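Local coordinates for penicillin-binding 1 transmembrane protein MrcA (Nitrosomonas europaea ATCC 19718, PDB 3D0F), which probably polymerises glycan strands and cross-links their peptides in peptidoglycan synthesis, the chain here being its OB-like domain alone, at residues Lys67-His70 and Arg71-Asn75; Leu11-Pro14 and Lys15-Asp19. One frame throughout, in Å; residues are numbered along the deposited sequence. Where two conformers were deposited one is given.

Both are local surface contacts on opposite sides of the chain's centre, with about 28 Å between their nearest atoms. Interaction 1 belongs to the long loop between strands 58-61 and 88-94; interaction 2, earlier in the chain, leads from strand 9-10 into helix 20-26 and lies farther out, its centre about 27 Å from that of the chain. Residues 67-75 are tied by successive backbone hydrogen bonds, a bridging water and a histidine ring against an arginine chain, with one buried residue, Ala-69. Residues 11-19 meet through apolar contacts, with their internal hydrogen bonds in the turn from Asp-16 to Asp-19. Both contacts touch the second subunit, Leu-11 through backbone hydrogen bonds.

Interaction 1 of 2, residues Lys67-His70 and Arg71-Asn75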
ATOM      1  N   LYS A  67       5.512  -0.358  19.584  1.00 15.36           N
ATOM      2  CA  LYS A  67       5.135   0.609  20.618  0.50 17.84           C
ATOM      3  C   LYS A  67       3.643   0.883  20.646  1.00 17.93           C
ATOM      4  O   LYS A  67       2.996   0.852  21.714  1.00 18.87           O
ATOM      5  CB  LYS A  67       5.872   1.926  20.389  0.50 18.24           C
ATOM      6  CG  LYS A  67       7.372   1.876  20.708  0.50 18.90           C
ATOM      7  CD  LYS A  67       8.082   3.234  20.469  0.50 21.52           C
ATOM      8  CE  LYS A  67       7.860   4.208  21.592  0.50 25.23           C
ATOM      9  NZ  LYS A  67       8.529   3.767  22.846  0.50 27.58           N
ATOM     10  N   ALA A  68       3.091   1.175  19.467  1.00 19.45           N
ATOM     11  CA  ALA A  68       1.667   1.559  19.404  1.00 19.45           C
ATOM     12  C   ALA A  68       0.792   0.425  19.876  1.00 20.13           C
ATOM     13  O   ALA A  68      -0.209   0.653  20.546  1.00 21.80           O
ATOM     14  CB  ALA A  68       1.286   1.959  18.024  1.00 20.20           C
ATOM     15  N   ALA A  69       1.203  -0.806  19.601  1.00 19.24           N
ATOM     16  CA  ALA A  69       0.443  -2.016  19.915  1.00 20.12           C
ATOM     17  C   ALA A  69       0.681  -2.608  21.324  1.00 20.14           C
ATOM     18  O   ALA A  69       0.251  -3.723  21.642  1.00 19.93           O
ATOM     19  CB  ALA A  69       0.702  -3.075  18.815  1.00 19.17           C
ATOM     20  N   HIS A  70       1.429  -1.872  22.157  1.00 20.96           N
ATOM     21  CA  HIS A  70       1.926  -2.379  23.453  1.00 22.50           C
ATOM     22  C   HIS A  70       0.915  -3.151  24.311  1.00 22.69           C
ATOM     23  O   HIS A  70       1.224  -4.240  24.821  1.00 23.41           O
ATOM     24  CB  HIS A  70       2.608  -1.246  24.262  1.00 23.45           C
ATOM     25  CG  HIS A  70       1.721  -0.093  24.680  1.00 26.82           C
ATOM     26  ND1 HIS A  70       1.264   0.879  23.814  1.00 32.13           N
ATOM     27  CD2 HIS A  70       1.284   0.284  25.916  1.00 30.02           C
ATOM     28  CE1 HIS A  70       0.537   1.765  24.477  1.00 33.51           C
ATOM     29  NE2 HIS A  70       0.539   1.429  25.754  1.00 33.86           N
ATOM     30  N   ARG A  71      -0.292  -2.633  24.378  1.00 23.67           N
ATOM     31  CA  ARG A  71      -1.294  -3.164  25.304  1.00 25.02           C
ATOM     32  C   ARG A  71      -1.790  -4.500  24.823  1.00 22.30           C
ATOM     33  O   ARG A  71      -2.213  -5.323  25.607  1.00 22.56           O
ATOM     34  CB  ARG A  71      -2.413  -2.176  25.427  1.00 24.82           C
ATOM     35  CG  ARG A  71      -1.897  -0.903  26.096  1.00 30.85           C
ATOM     36  CD  ARG A  71      -2.853   0.257  26.056  1.00 31.45           C
ATOM     37  NE  ARG A  71      -4.268  -0.096  26.101  1.00 37.79           N
ATOM     38  CZ  ARG A  71      -4.900  -0.633  27.139  1.00 38.95           C
ATOM     39  NH1 ARG A  71      -4.250  -0.950  28.258  1.00 41.74           N
ATOM     40  NH2 ARG A  71      -6.208  -0.861  27.048  1.00 39.77           N
ATOM     41  N   PHE A  72      -1.714  -4.688  23.511  1.00 19.79           N
ATOM     42  CA  PHE A  72      -2.088  -5.956  22.897  1.00 19.43           C
ATOM     43  C   PHE A  72      -1.000  -7.009  22.851  1.00 19.65           C
ATOM     44  O   PHE A  72      -1.227  -8.087  22.326  1.00 19.12           O
ATOM     45  CB  PHE A  72      -2.678  -5.665  21.517  1.00 18.19           C
ATOM     46  CG  PHE A  72      -3.972  -4.912  21.613  1.00 18.08           C
ATOM     47  CD1 PHE A  72      -3.993  -3.536  21.799  1.00 20.24           C
ATOM     48  CD2 PHE A  72      -5.174  -5.602  21.604  1.00 18.30           C
ATOM     49  CE1 PHE A  72      -5.213  -2.879  21.943  1.00 18.89           C
ATOM     50  CE2 PHE A  72      -6.389  -4.936  21.750  1.00 20.19           C
ATOM     51  CZ  PHE A  72      -6.391  -3.588  21.913  1.00 19.83           C
ATOM     52  N   LEU A  73       0.159  -6.716  23.456  1.00 20.27           N
ATOM     53  CA  LEU A  73       1.261  -7.671  23.574  1.00 22.90           C
ATOM     54  C   LEU A  73       1.694  -7.905  25.021  1.00 25.29           C
ATOM     55  O   LEU A  73       2.528  -8.771  25.282  1.00 26.73           O
ATOM     56  CB  LEU A  73       2.478  -7.133  22.787  1.00 23.31           C
ATOM     57  CG  LEU A  73       2.245  -7.022  21.280  1.00 21.31           C
ATOM     58  CD1 LEU A  73       3.260  -6.009  20.691  1.00 24.18           C
ATOM     59  CD2 LEU A  73       2.371  -8.394  20.684  1.00 20.23           C
ATOM     60  N   SER A  74       1.076  -7.177  25.952  1.00 26.45           N
ATOM     61  CA  SER A  74       1.513  -7.118  27.355  1.00 27.55           C
ATOM     62  C   SER A  74       0.859  -8.135  28.274  1.00 28.74           C
ATOM     63  O   SER A  74       1.252  -8.220  29.467  1.00 29.80           O
ATOM     64  CB  SER A  74       1.117  -5.769  27.924  1.00 28.48           C
ATOM     65  OG  SER A  74      -0.318  -5.699  28.011  1.00 29.58           O
ATOM     66  N   ASN A  75      -0.141  -8.871  27.778  1.00 27.09           N
ATOM     67  CA  ASN A  75      -0.946  -9.778  28.630  0.50 27.05           C
ATOM     68  C   ASN A  75      -1.729  -9.016  29.699  1.00 26.48           C
ATOM     69  O   ASN A  75      -1.995  -9.522  30.772  1.00 25.99           O
ATOM     70  CB  ASN A  75      -0.111 -10.900  29.296  0.50 27.83           C
ATOM     71  CG  ASN A  75       0.033 -12.150  28.420  0.50 28.59           C
ATOM     72  OD1 ASN A  75      -0.862 -12.521  27.625  0.50 32.27           O
ATOM     73  ND2 ASN A  75       1.168 -12.821  28.576  0.50 29.54           N
TER
HETATM   74  O   HOH W   1      -1.733  -0.778  22.367  1.00 20.52           O
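His-70 lays one face of its imidazole over the aliphatic part of Arg-71, a CH-pi contact in which CG of Arg-71 sits 3.6 Å from the ring centroid of His-70, displaced toward the CD2-NE2 side. The motif beneath is a type I beta turn, Lys-67 to His-70, whose chain winds on through two further backbone bonds in the long loop between strands 58-61 and 88-94 of this OB-like domain. The His-70 torsion chi1, 64°, puts CG between the backbone N and the carbonyl carbon and folds the ring back over the turn. There His-70 ND1 donates to Lys-67 O at 2.7 Å, almost in line with the carbonyl bond, with the oxygen 24° out of the imidazole plane. Lys-67 O also accepts from His-70 N, so one carbonyl grips both the backbone and the ring of the same residue, which limits the ring's rotation.

The next two links are Phe-72 N to Ala-69 O, 2.9 Å, and the straighter Leu-73 N to His-70 O, 3.0 Å with an N-H...O angle of 158°. The CB of buried Ala-69 makes a loose apolar contact with Leu-73 CD1, 4.3 Å away. Arg-71 bends at chi3 and sends NH1 to a salt bridge with Asp-76, while the Phe-72 ring packs edge-to-face with Tyr-4 of the second subunit, bringing this loop into the dimer contact. A water bridges the next pair along: it donates to Ala-68 O at 2.8 Å, accepts from Arg-71 N at 3.1 Å, and lies in the plane of the Phe-72 ring at its edge.

Interaction 2 of 2, residues Leu11-Pro14 and Lys15-Asp19; sequences LKLP and KDLKD
The backbone runs extended through Leu-13 and Pro-14, bends at Lys-15, and then closes a type I beta turn from Asp-16 to Asp-19, where Asp-19 N bonds to Asp-16 O at 3.2 Å. Across the bend Leu-13 and Leu-17 meet at a slant, through one methyl each, CD1 of Leu-13 lying 3.9 Å from CD2 of Leu-17. Leu-17 CD2 also rests 3.8 Å from Pro-14 O, because CG of Leu-17 stands anti to the carbonyl carbon (chi1 -54°) and turns the branch back toward the preceding residues. Pro-14 brings its ring to the following backbone, its CG reaching within 3.6 Å of Asp-16 O.

Leu-13 and Pro-14 also pack on Leu-23 of helix 20-26, and Leu-17 touches Leu-42 of the second subunit. Among the polar groups, Asp-16 OD1 accepts from Lys-18 N at 2.9 Å, met from above the carboxylate plane, while Asp-19 turns OD1 to Ala-22 N. Residues 11-19 thus end in an Asx turn at Asp-16 within a type I beta turn, whose last residue, Asp-19, is the N-cap of helix 20-26.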
ATOM      1  N   LEU A  11      -6.201  16.292  -9.999  1.00 13.78           N
ATOM      2  CA  LEU A  11      -5.894  17.286  -8.965  1.00 14.87           C
ATOM      3  C   LEU A  11      -5.180  18.482  -9.581  1.00 17.18           C
ATOM      4  O   LEU A  11      -4.620  18.408 -10.692  1.00 18.46           O
ATOM      5  CB  LEU A  11      -5.052  16.654  -7.885  1.00 14.89           C
ATOM      6  CG  LEU A  11      -5.463  15.287  -7.359  1.00 15.32           C
ATOM      7  CD1 LEU A  11      -4.541  14.628  -6.335  1.00 16.20           C
ATOM      8  CD2 LEU A  11      -6.892  15.438  -6.783  1.00 16.59           C
ATOM      9  N   LYS A  12      -5.300  19.615  -8.911  1.00 17.65           N
ATOM     10  CA  LYS A  12      -4.692  20.858  -9.392  1.00 19.07           C
ATOM     11  C   LYS A  12      -3.285  20.970  -8.794  1.00 17.92           C
ATOM     12  O   LYS A  12      -3.126  21.096  -7.579  1.00 18.25           O
ATOM     13  CB  LYS A  12      -5.543  22.041  -8.968  1.00 19.67           C
ATOM     14  CG  LYS A  12      -5.065  23.337  -9.565  1.00 23.14           C
ATOM     15  CD  LYS A  12      -5.862  24.480  -9.004  1.00 24.83           C
ATOM     16  CE  LYS A  12      -7.225  24.643  -9.646  1.00 32.25           C
ATOM     17  NZ  LYS A  12      -7.629  26.088  -9.601  1.00 34.79           N
ATOM     18  N   LEU A  13      -2.250  20.902  -9.622  1.00 18.72           N
ATOM     19  CA  LEU A  13      -0.907  20.841  -9.118  1.00 18.81           C
ATOM     20  C   LEU A  13      -0.410  22.244  -8.717  1.00 19.68           C
ATOM     21  O   LEU A  13      -0.889  23.256  -9.257  1.00 20.89           O
ATOM     22  CB  LEU A  13       0.074  20.321 -10.159  1.00 20.05           C
ATOM     23  CG  LEU A  13      -0.059  18.890 -10.643  1.00 19.19           C
ATOM     24  CD1 LEU A  13       0.883  18.735 -11.858  1.00 24.82           C
ATOM     25  CD2 LEU A  13       0.262  17.911  -9.546  1.00 21.53           C
ATOM     26  N   PRO A  14       0.549  22.265  -7.797  1.00 20.13           N
ATOM     27  CA  PRO A  14       1.325  23.514  -7.586  1.00 21.78           C
ATOM     28  C   PRO A  14       2.311  23.729  -8.758  1.00 22.52           C
ATOM     29  O   PRO A  14       2.629  22.767  -9.467  1.00 23.44           O
ATOM     30  CB  PRO A  14       2.102  23.200  -6.306  1.00 20.85           C
ATOM     31  CG  PRO A  14       2.299  21.704  -6.344  1.00 22.93           C
ATOM     32  CD  PRO A  14       1.006  21.193  -6.905  1.00 19.70           C
ATOM     33  N   LYS A  15       2.860  24.959  -8.902  1.00 25.61           N
ATOM     34  CA  LYS A  15       3.985  25.227  -9.849  1.00 26.86           C
ATOM     35  C   LYS A  15       5.215  24.384  -9.562  1.00 28.24           C
ATOM     36  O   LYS A  15       5.850  23.832 -10.475  1.00 30.07           O
ATOM     37  CB  LYS A  15       4.458  26.670  -9.709  1.00 27.78           C
ATOM     38  CG  LYS A  15       4.084  27.621 -10.805  1.00 29.19           C
ATOM     39  CD  LYS A  15       4.862  28.906 -10.701  1.00 28.24           C
ATOM     40  CE  LYS A  15       6.189  28.903 -11.453  1.00 28.46           C
ATOM     41  NZ  LYS A  15       6.668  30.329 -11.639  1.00 29.49           N
ATOM     42  N   ASP A  16       5.589  24.322  -8.283  1.00 29.01           N
ATOM     43  CA  ASP A  16       6.778  23.588  -7.846  1.00 29.32           C
ATOM     44  C   ASP A  16       6.494  22.106  -7.612  1.00 30.39           C
ATOM     45  O   ASP A  16       5.901  21.681  -6.617  1.00 29.19           O
ATOM     46  CB  ASP A  16       7.429  24.318  -6.636  1.00 29.16           C
ATOM     47  CG  ASP A  16       8.647  23.589  -6.052  1.00 30.92           C
ATOM     48  OD1 ASP A  16       9.163  22.606  -6.645  1.00 34.61           O
ATOM     49  OD2 ASP A  16       9.100  24.020  -4.949  1.00 32.69           O
ATOM     50  N   LEU A  17       6.953  21.297  -8.562  1.00 30.90           N
ATOM     51  CA  LEU A  17       6.764  19.862  -8.522  1.00 30.71           C
ATOM     52  C   LEU A  17       7.672  19.094  -7.565  1.00 30.84           C
ATOM     53  O   LEU A  17       7.571  17.867  -7.473  1.00 31.55           O
ATOM     54  CB  LEU A  17       6.891  19.291  -9.940  1.00 30.89           C
ATOM     55  CG  LEU A  17       5.967  19.947 -10.964  1.00 30.54           C
ATOM     56  CD1 LEU A  17       6.319  19.417 -12.325  1.00 33.63           C
ATOM     57  CD2 LEU A  17       4.486  19.690 -10.661  1.00 35.44           C
ATOM     58  N   LYS A  18       8.578  19.799  -6.872  1.00 30.72           N
ATOM     59  CA  LYS A  18       9.336  19.201  -5.772  1.00 30.73           C
ATOM     60  C   LYS A  18       8.821  19.640  -4.397  1.00 29.76           C
ATOM     61  O   LYS A  18       9.370  19.218  -3.387  1.00 30.87           O
ATOM     62  CB  LYS A  18      10.836  19.534  -5.889  1.00 32.76           C
ATOM     63  CG  LYS A  18      11.668  18.480  -6.660  1.00 35.47           C
ATOM     64  CD  LYS A  18      11.544  18.669  -8.145  1.00 37.91           C
ATOM     65  CE  LYS A  18      12.531  19.725  -8.628  1.00 39.30           C
ATOM     66  NZ  LYS A  18      12.261  20.130 -10.044  1.00 39.71           N
ATOM     67  N   ASP A  19       7.770  20.471  -4.365  1.00 27.99           N
ATOM     68  CA  ASP A  19       7.159  20.904  -3.084  1.00 26.78           C
ATOM     69  C   ASP A  19       6.301  19.770  -2.558  1.00 25.11           C
ATOM     70  O   ASP A  19       5.124  19.674  -2.877  1.00 24.88           O
ATOM     71  CB  ASP A  19       6.328  22.160  -3.276  1.00 25.55           C
ATOM     72  CG  ASP A  19       5.810  22.748  -1.940  1.00 26.06           C
ATOM     73  OD1 ASP A  19       5.767  22.003  -0.947  1.00 25.61           O
ATOM     74  OD2 ASP A  19       5.434  23.930  -1.909  1.00 25.02           O
TER